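Local coordinates for protein MNMC2 (Aquifex aeolicus, PDB 3VYW) that probably methylates the aminomethyl group of the tRNA wobble uridine to give 5-methylaminomethyl-2-thiouridine, using S-adenosylmethionine as methyl donor and lacking the usually fused oxidase domain, at residues Pro66-Thr71 / Gly108-Val113; Lys134-Glu139 / Val170-Ala175; His192-Phe195 / Lys199-Glu202. All blocks are in the same frame, centred on the assembly; numbering follows the deposited sequence.

Contact 1: residues Pro66-Thr71 / Gly108-Val113; sequences PYHSQT and GYNLAV. With SAM (S-adenosylmethionine), chain E.
H68 meets Y109 and N110 where the glycine-rich loop of a Rossmann-fold methyltransferase turns into helix 109-121, and the methionine carboxylate of SAM is clasped there. The ligand fills much of the junction. On the tight side, the imidazole ND1 of H68 comes within 3.6 Å of CD2 of Y109. The two ring planes lie only 25° apart, yet with centroids 5.2 Å apart they scarcely overlap. This offset leaves the CE1 corner of H68 for the carboxylate: CE1 is 3.1 Å from SAM OXT, and SAM O lies in the plane of the imidazole at its edge. CG of H68 lies anti to the carbonyl carbon (chi1 -83°), which carries the ring in beside the carboxylate. H68 NE2 lies 3.9 Å from N110 OD1, which sits at the imidazole edge, its amide almost perpendicular to the ring (89°), and bonds weakly to S78 OG.

The helix start supplies the polar grip. Y109 N donates to SAM O over 3.2 Å, and N110 N makes a weaker bond to OXT; the amino end of the helix probably also steadies the negative charge. G108, at the N-cap, has backbone angles at which a CB would run into the carbonyl O of L107. Y109 OH is tied to K56 O. The loose side is the far end of 66-71, which leads away from the helix to an exposed T71. Beside the sulfonium, the Y67 ring approaches obliquely, its CD2 3.9 Å from SAM SD, while Y67 O stands 3.5 Å from the methyl carbon CE.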
loop_
_atom_site.group_PDB
_atom_site.type_symbol
_atom_site.label_atom_id
_atom_site.label_comp_id
_atom_site.label_asym_id
_atom_site.label_seq_id
_atom_site.Cartn_x
_atom_site.Cartn_y
_atom_site.Cartn_z
ATOM N N PRO A 66 -0.588 -3.091 -12.448
ATOM C CA PRO A 66 -0.275 -1.701 -12.702
ATOM C C PRO A 66 0.103 -0.951 -11.448
ATOM O O PRO A 66 -0.354 -1.241 -10.393
ATOM C CB PRO A 66 -1.560 -1.169 -13.284
ATOM C CG PRO A 66 -2.588 -2.025 -12.742
ATOM C CD PRO A 66 -2.015 -3.362 -12.563
ATOM N N TYR A 67 0.977 0.007 -11.586
ATOM C CA TYR A 67 1.358 0.848 -10.481
ATOM C C TYR A 67 0.142 1.621 -10.051
ATOM O O TYR A 67 -0.052 1.927 -8.896
ATOM C CB TYR A 67 2.460 1.760 -10.917
ATOM C CG TYR A 67 3.793 1.141 -10.845
ATOM C CD1 TYR A 67 4.103 0.036 -11.579
ATOM C CD2 TYR A 67 4.741 1.659 -10.037
ATOM C CE1 TYR A 67 5.336 -0.532 -11.505
ATOM C CE2 TYR A 67 5.962 1.108 -9.958
ATOM C CZ TYR A 67 6.256 0.014 -10.686
ATOM O OH TYR A 67 7.489 -0.501 -10.569
ATOM N N HIS A 68 -0.686 1.908 -11.031
ATOM C CA HIS A 68 -1.928 2.557 -10.828
ATOM C C HIS A 68 -3.009 1.987 -11.657
ATOM O O HIS A 68 -2.749 1.354 -12.645
ATOM C CB HIS A 68 -1.786 4.011 -11.106
ATOM C CG HIS A 68 -1.249 4.767 -9.960
ATOM N ND1 HIS A 68 0.040 5.040 -9.835
ATOM C CD2 HIS A 68 -1.874 5.279 -8.853
ATOM C CE1 HIS A 68 0.232 5.703 -8.702
ATOM N NE2 HIS A 68 -0.944 5.847 -8.099
ATOM N N SER A 69 -4.246 2.224 -11.263
ATOM C CA SER A 69 -5.372 1.608 -11.898
ATOM C C SER A 69 -5.670 2.253 -13.207
ATOM O O SER A 69 -5.825 3.424 -13.293
ATOM C CB SER A 69 -6.579 1.682 -10.989
ATOM O OG SER A 69 -7.733 2.039 -11.695
ATOM N N GLN A 70 -5.677 1.442 -14.237
ATOM C CA GLN A 70 -5.956 1.869 -15.575
ATOM C C GLN A 70 -7.370 2.322 -15.762
ATOM O O GLN A 70 -7.645 3.223 -16.505
ATOM C CB GLN A 70 -5.555 0.778 -16.535
ATOM C CG GLN A 70 -4.203 0.219 -16.184
ATOM C CD GLN A 70 -3.739 -0.864 -17.103
ATOM O OE1 GLN A 70 -3.921 -2.023 -16.824
ATOM N NE2 GLN A 70 -3.133 -0.488 -18.195
ATOM N N THR A 71 -8.269 1.655 -15.082
ATOM C CA THR A 71 -9.669 1.965 -15.120
ATOM C C THR A 71 -10.060 3.305 -14.559
ATOM O O THR A 71 -10.876 3.991 -15.106
ATOM C CB THR A 71 -10.430 0.884 -14.365
ATOM O OG1 THR A 71 -10.475 -0.286 -15.164
ATOM C CG2 THR A 71 -11.809 1.301 -14.081
ATOM N N GLY A 108 5.971 8.040 -8.192
ATOM C CA GLY A 108 5.881 9.289 -7.503
ATOM C C GLY A 108 4.624 10.072 -7.704
ATOM O O GLY A 108 4.590 11.209 -7.394
ATOM N N TYR A 109 3.604 9.438 -8.242
ATOM C CA TYR A 109 2.357 10.082 -8.576
ATOM C C TYR A 109 1.568 10.642 -7.430
ATOM O O TYR A 109 1.103 11.723 -7.512
ATOM C CB TYR A 109 1.466 9.100 -9.288
ATOM C CG TYR A 109 1.802 8.850 -10.714
ATOM C CD1 TYR A 109 2.934 9.355 -11.296
ATOM C CD2 TYR A 109 0.991 8.104 -11.475
ATOM C CE1 TYR A 109 3.221 9.112 -12.604
ATOM C CE2 TYR A 109 1.279 7.859 -12.771
ATOM C CZ TYR A 109 2.386 8.369 -13.330
ATOM O OH TYR A 109 2.626 8.110 -14.634
ATOM N N ASN A 110 1.406 9.886 -6.372
ATOM C CA ASN A 110 0.633 10.339 -5.267
ATOM C C ASN A 110 1.272 11.558 -4.701
ATOM O O ASN A 110 0.625 12.493 -4.382
ATOM C CB ASN A 110 0.637 9.305 -4.160
ATOM C CG ASN A 110 -0.341 8.188 -4.369
ATOM O OD1 ASN A 110 -1.268 8.282 -5.113
ATOM N ND2 ASN A 110 -0.112 7.119 -3.694
ATOM N N LEU A 111 2.573 11.517 -4.554
ATOM C CA LEU A 111 3.303 12.601 -3.985
ATOM C C LEU A 111 3.231 13.851 -4.805
ATOM O O LEU A 111 3.086 14.901 -4.285
ATOM C CB LEU A 111 4.742 12.192 -3.775
ATOM C CG LEU A 111 4.932 11.166 -2.692
ATOM C CD1 LEU A 111 6.371 10.807 -2.482
ATOM C CD2 LEU A 111 4.314 11.600 -1.393
ATOM N N ALA A 112 3.375 13.721 -6.097
ATOM C CA ALA A 112 3.261 14.823 -6.991
ATOM C C ALA A 112 1.883 15.422 -7.019
ATOM O O ALA A 112 1.738 16.602 -7.023
ATOM C CB ALA A 112 3.662 14.395 -8.373
ATOM N N VAL A 113 0.869 14.596 -7.056
ATOM C CA VAL A 113 -0.473 15.089 -7.038
ATOM C C VAL A 113 -0.779 15.812 -5.753
ATOM O O VAL A 113 -1.401 16.819 -5.766
ATOM C CB VAL A 113 -1.467 13.975 -7.331
ATOM C CG1 VAL A 113 -2.866 14.399 -7.015
ATOM C CG2 VAL A 113 -1.358 13.591 -8.773
HETATM N N SAM E . 2.859 4.865 -5.065
HETATM C CA SAM E . 3.317 4.704 -6.393
HETATM C C SAM E . 2.861 5.929 -7.085
HETATM O O SAM E . 3.231 6.237 -8.190
HETATM O OXT SAM E . 2.126 6.663 -6.492
HETATM C CB SAM E . 2.781 3.362 -6.838
HETATM C CG SAM E . 3.691 2.293 -6.221
HETATM S SD SAM E . 3.330 0.718 -6.515
HETATM C CE SAM E . 1.743 0.488 -6.229
HETATM C "C5'" SAM E . 4.125 -0.290 -5.466
HETATM C "C4'" SAM E . 5.551 0.113 -5.069
HETATM O "O4'" SAM E . 5.897 -0.515 -3.850
HETATM C "C3'" SAM E . 6.623 -0.328 -6.043
HETATM O "O3'" SAM E . 7.574 0.702 -6.202
HETATM C "C2'" SAM E . 7.296 -1.482 -5.353
HETATM O "O2'" SAM E . 8.636 -1.581 -5.748
HETATM C "C1'" SAM E . 7.185 -1.090 -3.918
HETATM N N9 SAM E . 7.385 -2.193 -2.953
HETATM C C8 SAM E . 6.849 -3.390 -2.968
HETATM N N7 SAM E . 7.234 -4.118 -1.939
HETATM C C5 SAM E . 8.045 -3.390 -1.230
HETATM C C6 SAM E . 8.812 -3.560 -0.004
HETATM N N6 SAM E . 8.797 -4.684 0.690
HETATM N N1 SAM E . 9.535 -2.556 0.403
HETATM C C2 SAM E . 9.571 -1.430 -0.244
HETATM N N3 SAM E . 8.920 -1.221 -1.348
HETATM C C4 SAM E . 8.149 -2.136 -1.898
#

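Contact 2: residues Lys134-Glu139 / Val170-Ala175; sequences KELLKE and VLLGDA. With SAM (S-adenosylmethionine), chain E.
The adenine pocket of this Rossmann-fold methyltransferase lies at the ends of two neighbouring parallel strands, 126-133 and 166-172, and K134 meets G173 where the chain leaves them. CB of K134 packs 3.6 Å from G173 O. The backbone atoms K134 N and G173 O also come close, but at an angle too poor for a hydrogen bond, so van der Waals packing and the shared ligand join the segments. With CG of K134 held between the backbone N and the carbonyl carbon (chi1 88°), the extended chain lays its methylenes over one face of the purine, CD reaching 3.4 Å from SAM C5. G173 adopts backbone angles at which a side chain would collide with the carbonyl of L172.

Opposite in character is the polar edge of the base. D174 OD1 accepts a hydrogen bond from SAM N6 over 3.0 Å, almost straight (175°), and A175 N donates to SAM N1. This pair reads the exocyclic amine and the ring nitrogen together, a donor-acceptor pattern that suits adenine and would probably tell it from guanine. D174 also caps the start of helix 175-178, and R176 forms a salt bridge with its OD2, which probably helps to hold the carboxylate in place. Farther out, towards the surface, the contact thins to a single apolar touch: L136 CD2 lies 4.2 Å from L172 CD2.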
loop_
_atom_site.group_PDB
_atom_site.type_symbol
_atom_site.label_atom_id
_atom_site.label_comp_id
_atom_site.label_asym_id
_atom_site.label_seq_id
_atom_site.Cartn_x
_atom_site.Cartn_y
_atom_site.Cartn_z
ATOM N N LYS A 134 11.759 -0.287 -2.416
ATOM C CA LYS A 134 12.723 -1.327 -2.696
ATOM C C LYS A 134 13.328 -1.384 -4.074
ATOM O O LYS A 134 14.411 -1.873 -4.228
ATOM C CB LYS A 134 12.259 -2.688 -2.227
ATOM C CG LYS A 134 11.432 -3.500 -3.184
ATOM C CD LYS A 134 10.890 -4.683 -2.440
ATOM C CE LYS A 134 10.641 -5.857 -3.327
ATOM N NZ LYS A 134 10.726 -7.064 -2.502
ATOM N N GLU A 135 12.602 -0.916 -5.071
ATOM C CA GLU A 135 13.034 -0.936 -6.447
ATOM C C GLU A 135 12.828 0.394 -7.126
ATOM O O GLU A 135 11.946 0.530 -7.920
ATOM C CB GLU A 135 12.273 -1.999 -7.213
ATOM C CG GLU A 135 12.607 -2.098 -8.691
ATOM C CD GLU A 135 11.833 -3.174 -9.423
ATOM O OE1 GLU A 135 11.914 -3.226 -10.636
ATOM O OE2 GLU A 135 11.163 -3.989 -8.808
ATOM N N LEU A 136 13.665 1.365 -6.823
ATOM C CA LEU A 136 13.612 2.653 -7.468
ATOM C C LEU A 136 13.914 2.571 -8.946
ATOM O O LEU A 136 14.789 1.866 -9.362
ATOM C CB LEU A 136 14.596 3.581 -6.826
ATOM C CG LEU A 136 14.343 5.028 -7.123
ATOM C CD1 LEU A 136 12.901 5.291 -6.845
ATOM C CD2 LEU A 136 15.201 5.862 -6.222
ATOM N N LEU A 137 13.168 3.305 -9.736
ATOM C CA LEU A 137 13.297 3.261 -11.156
ATOM C C LEU A 137 14.171 4.389 -11.603
ATOM O O LEU A 137 14.351 5.335 -10.883
ATOM C CB LEU A 137 11.945 3.379 -11.821
ATOM C CG LEU A 137 10.972 2.232 -11.710
ATOM C CD1 LEU A 137 9.863 2.401 -12.703
ATOM C CD2 LEU A 137 11.639 0.901 -11.904
ATOM N N LYS A 138 14.703 4.266 -12.804
ATOM C CA LYS A 138 15.476 5.308 -13.446
ATOM C C LYS A 138 14.756 6.054 -14.542
ATOM O O LYS A 138 15.159 7.122 -14.916
ATOM C CB LYS A 138 16.702 4.681 -14.024
ATOM C CG LYS A 138 16.835 3.255 -13.593
ATOM C CD LYS A 138 17.663 3.147 -12.329
ATOM C CE LYS A 138 18.537 1.911 -12.375
ATOM N NZ LYS A 138 18.723 1.513 -13.791
ATOM N N GLU A 139 13.720 5.469 -15.093
ATOM C CA GLU A 139 12.916 6.151 -16.070
ATOM C C GLU A 139 11.486 6.140 -15.621
ATOM O O GLU A 139 10.966 5.121 -15.307
ATOM C CB GLU A 139 13.015 5.480 -17.427
ATOM C CG GLU A 139 14.384 5.526 -18.042
ATOM C CD GLU A 139 14.401 5.035 -19.472
ATOM O OE1 GLU A 139 15.488 4.739 -19.978
ATOM O OE2 GLU A 139 13.337 4.944 -20.095
ATOM N N VAL A 170 13.463 9.198 0.404
ATOM C CA VAL A 170 12.941 7.955 -0.037
ATOM C C VAL A 170 13.983 6.982 0.374
ATOM O O VAL A 170 15.086 7.103 -0.026
ATOM C CB VAL A 170 12.828 7.946 -1.540
ATOM C CG1 VAL A 170 12.328 6.619 -2.021
ATOM C CG2 VAL A 170 11.911 9.031 -1.993
ATOM N N LEU A 171 13.649 6.026 1.209
ATOM C CA LEU A 171 14.631 5.096 1.675
ATOM C C LEU A 171 14.494 3.833 0.907
ATOM O O LEU A 171 13.484 3.186 0.934
ATOM C CB LEU A 171 14.418 4.809 3.136
ATOM C CG LEU A 171 14.188 6.020 4.009
ATOM C CD1 LEU A 171 13.798 5.636 5.408
ATOM C CD2 LEU A 171 15.389 6.921 4.020
ATOM N N LEU A 172 15.545 3.521 0.187
ATOM C CA LEU A 172 15.648 2.326 -0.583
ATOM C C LEU A 172 15.873 1.130 0.275
ATOM O O LEU A 172 16.394 1.231 1.340
ATOM C CB LEU A 172 16.758 2.479 -1.585
ATOM C CG LEU A 172 16.817 3.904 -2.061
ATOM C CD1 LEU A 172 17.628 3.987 -3.326
ATOM C CD2 LEU A 172 15.419 4.398 -2.306
ATOM N N GLY A 173 15.503 -0.014 -0.263
ATOM C CA GLY A 173 15.376 -1.260 0.443
ATOM C C GLY A 173 13.976 -1.562 0.886
ATOM O O GLY A 173 13.094 -0.787 0.671
ATOM N N ASP A 174 13.809 -2.699 1.530
ATOM C CA ASP A 174 12.557 -3.174 2.093
ATOM C C ASP A 174 12.054 -2.273 3.169
ATOM O O ASP A 174 12.767 -1.915 4.045
ATOM C CB ASP A 174 12.831 -4.525 2.750
ATOM C CG ASP A 174 11.602 -5.363 2.925
ATOM O OD1 ASP A 174 10.513 -4.844 3.091
ATOM O OD2 ASP A 174 11.734 -6.573 2.909
ATOM N N ALA A 175 10.789 -1.941 3.105
ATOM C CA ALA A 175 10.188 -1.059 4.066
ATOM C C ALA A 175 10.203 -1.627 5.437
ATOM O O ALA A 175 10.296 -0.906 6.378
ATOM C CB ALA A 175 8.791 -0.701 3.652
HETATM N N SAM E . 2.859 4.865 -5.065
HETATM C CA SAM E . 3.317 4.704 -6.393
HETATM C C SAM E . 2.861 5.929 -7.085
HETATM O O SAM E . 3.231 6.237 -8.190
HETATM O OXT SAM E . 2.126 6.663 -6.492
HETATM C CB SAM E . 2.781 3.362 -6.838
HETATM C CG SAM E . 3.691 2.293 -6.221
HETATM S SD SAM E . 3.330 0.718 -6.515
HETATM C CE SAM E . 1.743 0.488 -6.229
HETATM C "C5'" SAM E . 4.125 -0.290 -5.466
HETATM C "C4'" SAM E . 5.551 0.113 -5.069
HETATM O "O4'" SAM E . 5.897 -0.515 -3.850
HETATM C "C3'" SAM E . 6.623 -0.328 -6.043
HETATM O "O3'" SAM E . 7.574 0.702 -6.202
HETATM C "C2'" SAM E . 7.296 -1.482 -5.353
HETATM O "O2'" SAM E . 8.636 -1.581 -5.748
HETATM C "C1'" SAM E . 7.185 -1.090 -3.918
HETATM N N9 SAM E . 7.385 -2.193 -2.953
HETATM C C8 SAM E . 6.849 -3.390 -2.968
HETATM N N7 SAM E . 7.234 -4.118 -1.939
HETATM C C5 SAM E . 8.045 -3.390 -1.230
HETATM C C6 SAM E . 8.812 -3.560 -0.004
HETATM N N6 SAM E . 8.797 -4.684 0.690
HETATM N N1 SAM E . 9.535 -2.556 0.403
HETATM C C2 SAM E . 9.571 -1.430 -0.244
HETATM N N3 SAM E . 8.920 -1.221 -1.348
HETATM C C4 SAM E . 8.149 -2.136 -1.898
#

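Contact 3: residues His192-Phe195 / Lys199-Glu202; sequences HDAF and KNPE. With SAM (S-adenosylmethionine), chain E.
F195 N donates to N200 OD1 over 3.1 Å, the donor lying in the carbonyl plane on a lone pair, and this bond closes the loop after strand 187-192 in the Rossmann-fold SAM site. In the first shell, the other arm of the same amide faces the ligand, ND2 donating to SAM N7 over 3.3 Å, fairly straight (164°). With CG anti to the backbone N (chi1 -150°), N200 spans from loop to purine. Beside it E202 OE2 makes a weak bond to SAM N6. The F195 ring covers the ribose side of the ligand, CE1 standing 3.3 Å from SAM C5' over one face, with SD above the same ring towards its rim. D193 OD2 holds the amino group of SAM at 3.0 Å.

E202 OE1 positions the amide, taking the other N200 ND2 bond on its syn side but tilted 27° out of the carboxylate plane. With an alanine in place of N200, F195 N would probably lose its acceptor and N7 its donor, and the E202 carboxylate would be freer to turn.

Beyond, Y63 stacks on F195, W204 bonds to F195 O, H192 packs against helix 206-213, and P201 lies on helix 292-303.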
loop_
_atom_site.group_PDB
_atom_site.type_symbol
_atom_site.label_atom_id
_atom_site.label_comp_id
_atom_site.label_asym_id
_atom_site.label_seq_id
_atom_site.Cartn_x
_atom_site.Cartn_y
_atom_site.Cartn_z
ATOM N N HIS A 192 -0.722 4.508 1.740
ATOM C CA HIS A 192 -0.269 3.176 1.732
ATOM C C HIS A 192 -0.534 2.543 0.437
ATOM O O HIS A 192 -1.578 2.007 0.220
ATOM C CB HIS A 192 -1.005 2.455 2.817
ATOM C CG HIS A 192 -0.354 1.200 3.248
ATOM N ND1 HIS A 192 0.132 1.042 4.432
ATOM C CD2 HIS A 192 -0.129 0.043 2.588
ATOM C CE1 HIS A 192 0.655 -0.147 4.540
ATOM N NE2 HIS A 192 0.516 -0.822 3.456
ATOM N N ASP A 193 0.443 2.554 -0.432
ATOM C CA ASP A 193 0.222 2.186 -1.798
ATOM C C ASP A 193 1.170 1.137 -2.270
ATOM O O ASP A 193 2.044 1.396 -3.033
ATOM C CB ASP A 193 0.379 3.402 -2.664
ATOM C CG ASP A 193 -0.259 3.246 -3.975
ATOM O OD1 ASP A 193 -1.031 2.329 -4.140
ATOM O OD2 ASP A 193 0.012 4.033 -4.854
ATOM N N ALA A 194 0.979 -0.059 -1.775
ATOM C CA ALA A 194 1.684 -1.209 -2.220
ATOM C C ALA A 194 0.878 -1.891 -3.288
ATOM O O ALA A 194 -0.208 -1.497 -3.582
ATOM C CB ALA A 194 1.942 -2.130 -1.072
ATOM N N PHE A 195 1.436 -2.915 -3.874
ATOM C CA PHE A 195 0.724 -3.748 -4.796
ATOM C C PHE A 195 -0.189 -4.564 -3.935
ATOM O O PHE A 195 -0.062 -4.575 -2.765
ATOM C CB PHE A 195 1.656 -4.617 -5.629
ATOM C CG PHE A 195 2.404 -3.870 -6.662
ATOM C CD1 PHE A 195 3.720 -3.620 -6.506
ATOM C CD2 PHE A 195 1.783 -3.408 -7.761
ATOM C CE1 PHE A 195 4.407 -2.917 -7.428
ATOM C CE2 PHE A 195 2.458 -2.699 -8.694
ATOM C CZ PHE A 195 3.776 -2.454 -8.529
ATOM N N LYS A 199 -0.635 -10.243 -3.704
ATOM C CA LYS A 199 0.549 -9.987 -4.470
ATOM C C LYS A 199 1.771 -9.519 -3.724
ATOM O O LYS A 199 2.850 -9.893 -4.063
ATOM C CB LYS A 199 0.241 -8.988 -5.549
ATOM C CG LYS A 199 -0.128 -9.610 -6.844
ATOM C CD LYS A 199 -0.516 -11.023 -6.603
ATOM C CE LYS A 199 -1.764 -11.365 -7.348
ATOM N NZ LYS A 199 -1.436 -11.599 -8.755
ATOM N N ASN A 200 1.570 -8.659 -2.738
ATOM C CA ASN A 200 2.615 -7.951 -2.036
ATOM C C ASN A 200 2.412 -8.055 -0.549
ATOM O O ASN A 200 2.249 -7.099 0.110
ATOM C CB ASN A 200 2.467 -6.505 -2.444
ATOM C CG ASN A 200 3.741 -5.726 -2.444
ATOM O OD1 ASN A 200 3.776 -4.652 -2.940
ATOM N ND2 ASN A 200 4.750 -6.246 -1.895
ATOM N N PRO A 201 2.459 -9.243 -0.018
ATOM C CA PRO A 201 2.018 -9.510 1.335
ATOM C C PRO A 201 2.756 -8.838 2.493
ATOM O O PRO A 201 2.119 -8.571 3.477
ATOM C CB PRO A 201 2.053 -11.026 1.420
ATOM C CG PRO A 201 2.584 -11.495 0.160
ATOM C CD PRO A 201 2.424 -10.445 -0.830
ATOM N N GLU A 202 4.044 -8.564 2.366
ATOM C CA GLU A 202 4.861 -8.057 3.464
ATOM C C GLU A 202 4.364 -6.749 3.929
ATOM O O GLU A 202 4.586 -6.400 5.024
ATOM C CB GLU A 202 6.322 -7.862 3.091
ATOM C CG GLU A 202 6.839 -8.693 1.969
ATOM C CD GLU A 202 6.452 -8.186 0.617
ATOM O OE1 GLU A 202 5.386 -8.498 0.196
ATOM O OE2 GLU A 202 7.230 -7.552 -0.046
HETATM N N SAM E . 2.859 4.865 -5.065
HETATM C CA SAM E . 3.317 4.704 -6.393
HETATM C C SAM E . 2.861 5.929 -7.085
HETATM O O SAM E . 3.231 6.237 -8.190
HETATM O OXT SAM E . 2.126 6.663 -6.492
HETATM C CB SAM E . 2.781 3.362 -6.838
HETATM C CG SAM E . 3.691 2.293 -6.221
HETATM S SD SAM E . 3.330 0.718 -6.515
HETATM C CE SAM E . 1.743 0.488 -6.229
HETATM C "C5'" SAM E . 4.125 -0.290 -5.466
HETATM C "C4'" SAM E . 5.551 0.113 -5.069
HETATM O "O4'" SAM E . 5.897 -0.515 -3.850
HETATM C "C3'" SAM E . 6.623 -0.328 -6.043
HETATM O "O3'" SAM E . 7.574 0.702 -6.202
HETATM C "C2'" SAM E . 7.296 -1.482 -5.353
HETATM O "O2'" SAM E . 8.636 -1.581 -5.748
HETATM C "C1'" SAM E . 7.185 -1.090 -3.918
HETATM N N9 SAM E . 7.385 -2.193 -2.953
HETATM C C8 SAM E . 6.849 -3.390 -2.968
HETATM N N7 SAM E . 7.234 -4.118 -1.939
HETATM C C5 SAM E . 8.045 -3.390 -1.230
HETATM C C6 SAM E . 8.812 -3.560 -0.004
HETATM N N6 SAM E . 8.797 -4.684 0.690
HETATM N N1 SAM E . 9.535 -2.556 0.403
HETATM C C2 SAM E . 9.571 -1.430 -0.244
HETATM N N3 SAM E . 8.920 -1.221 -1.348
HETATM C C4 SAM E . 8.149 -2.136 -1.898
#

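How the contacts relate
The three contacts distribute one SAM molecule over the Rossmann fold. Contacts 1 and 3 are buried and contact 2 lies at the surface. Contact 1 serves the carboxylate through backbone N-H groups of a helix start, contact 2 the adenine edge and one face, and contact 3 the amino group and N7, with a weak bond to N6; contacts 1 and 3 share the sulfonium. Only contact 3 has a hydrogen bond directly between its segments; in the other two the ligand does much of the joining. Contacts 1 and 3 touch each other, Y67 meeting F195 edge-to-face and N110 bonding weakly to D193. Contact 2 adjoins contact 3 more loosely, through K134 near E202.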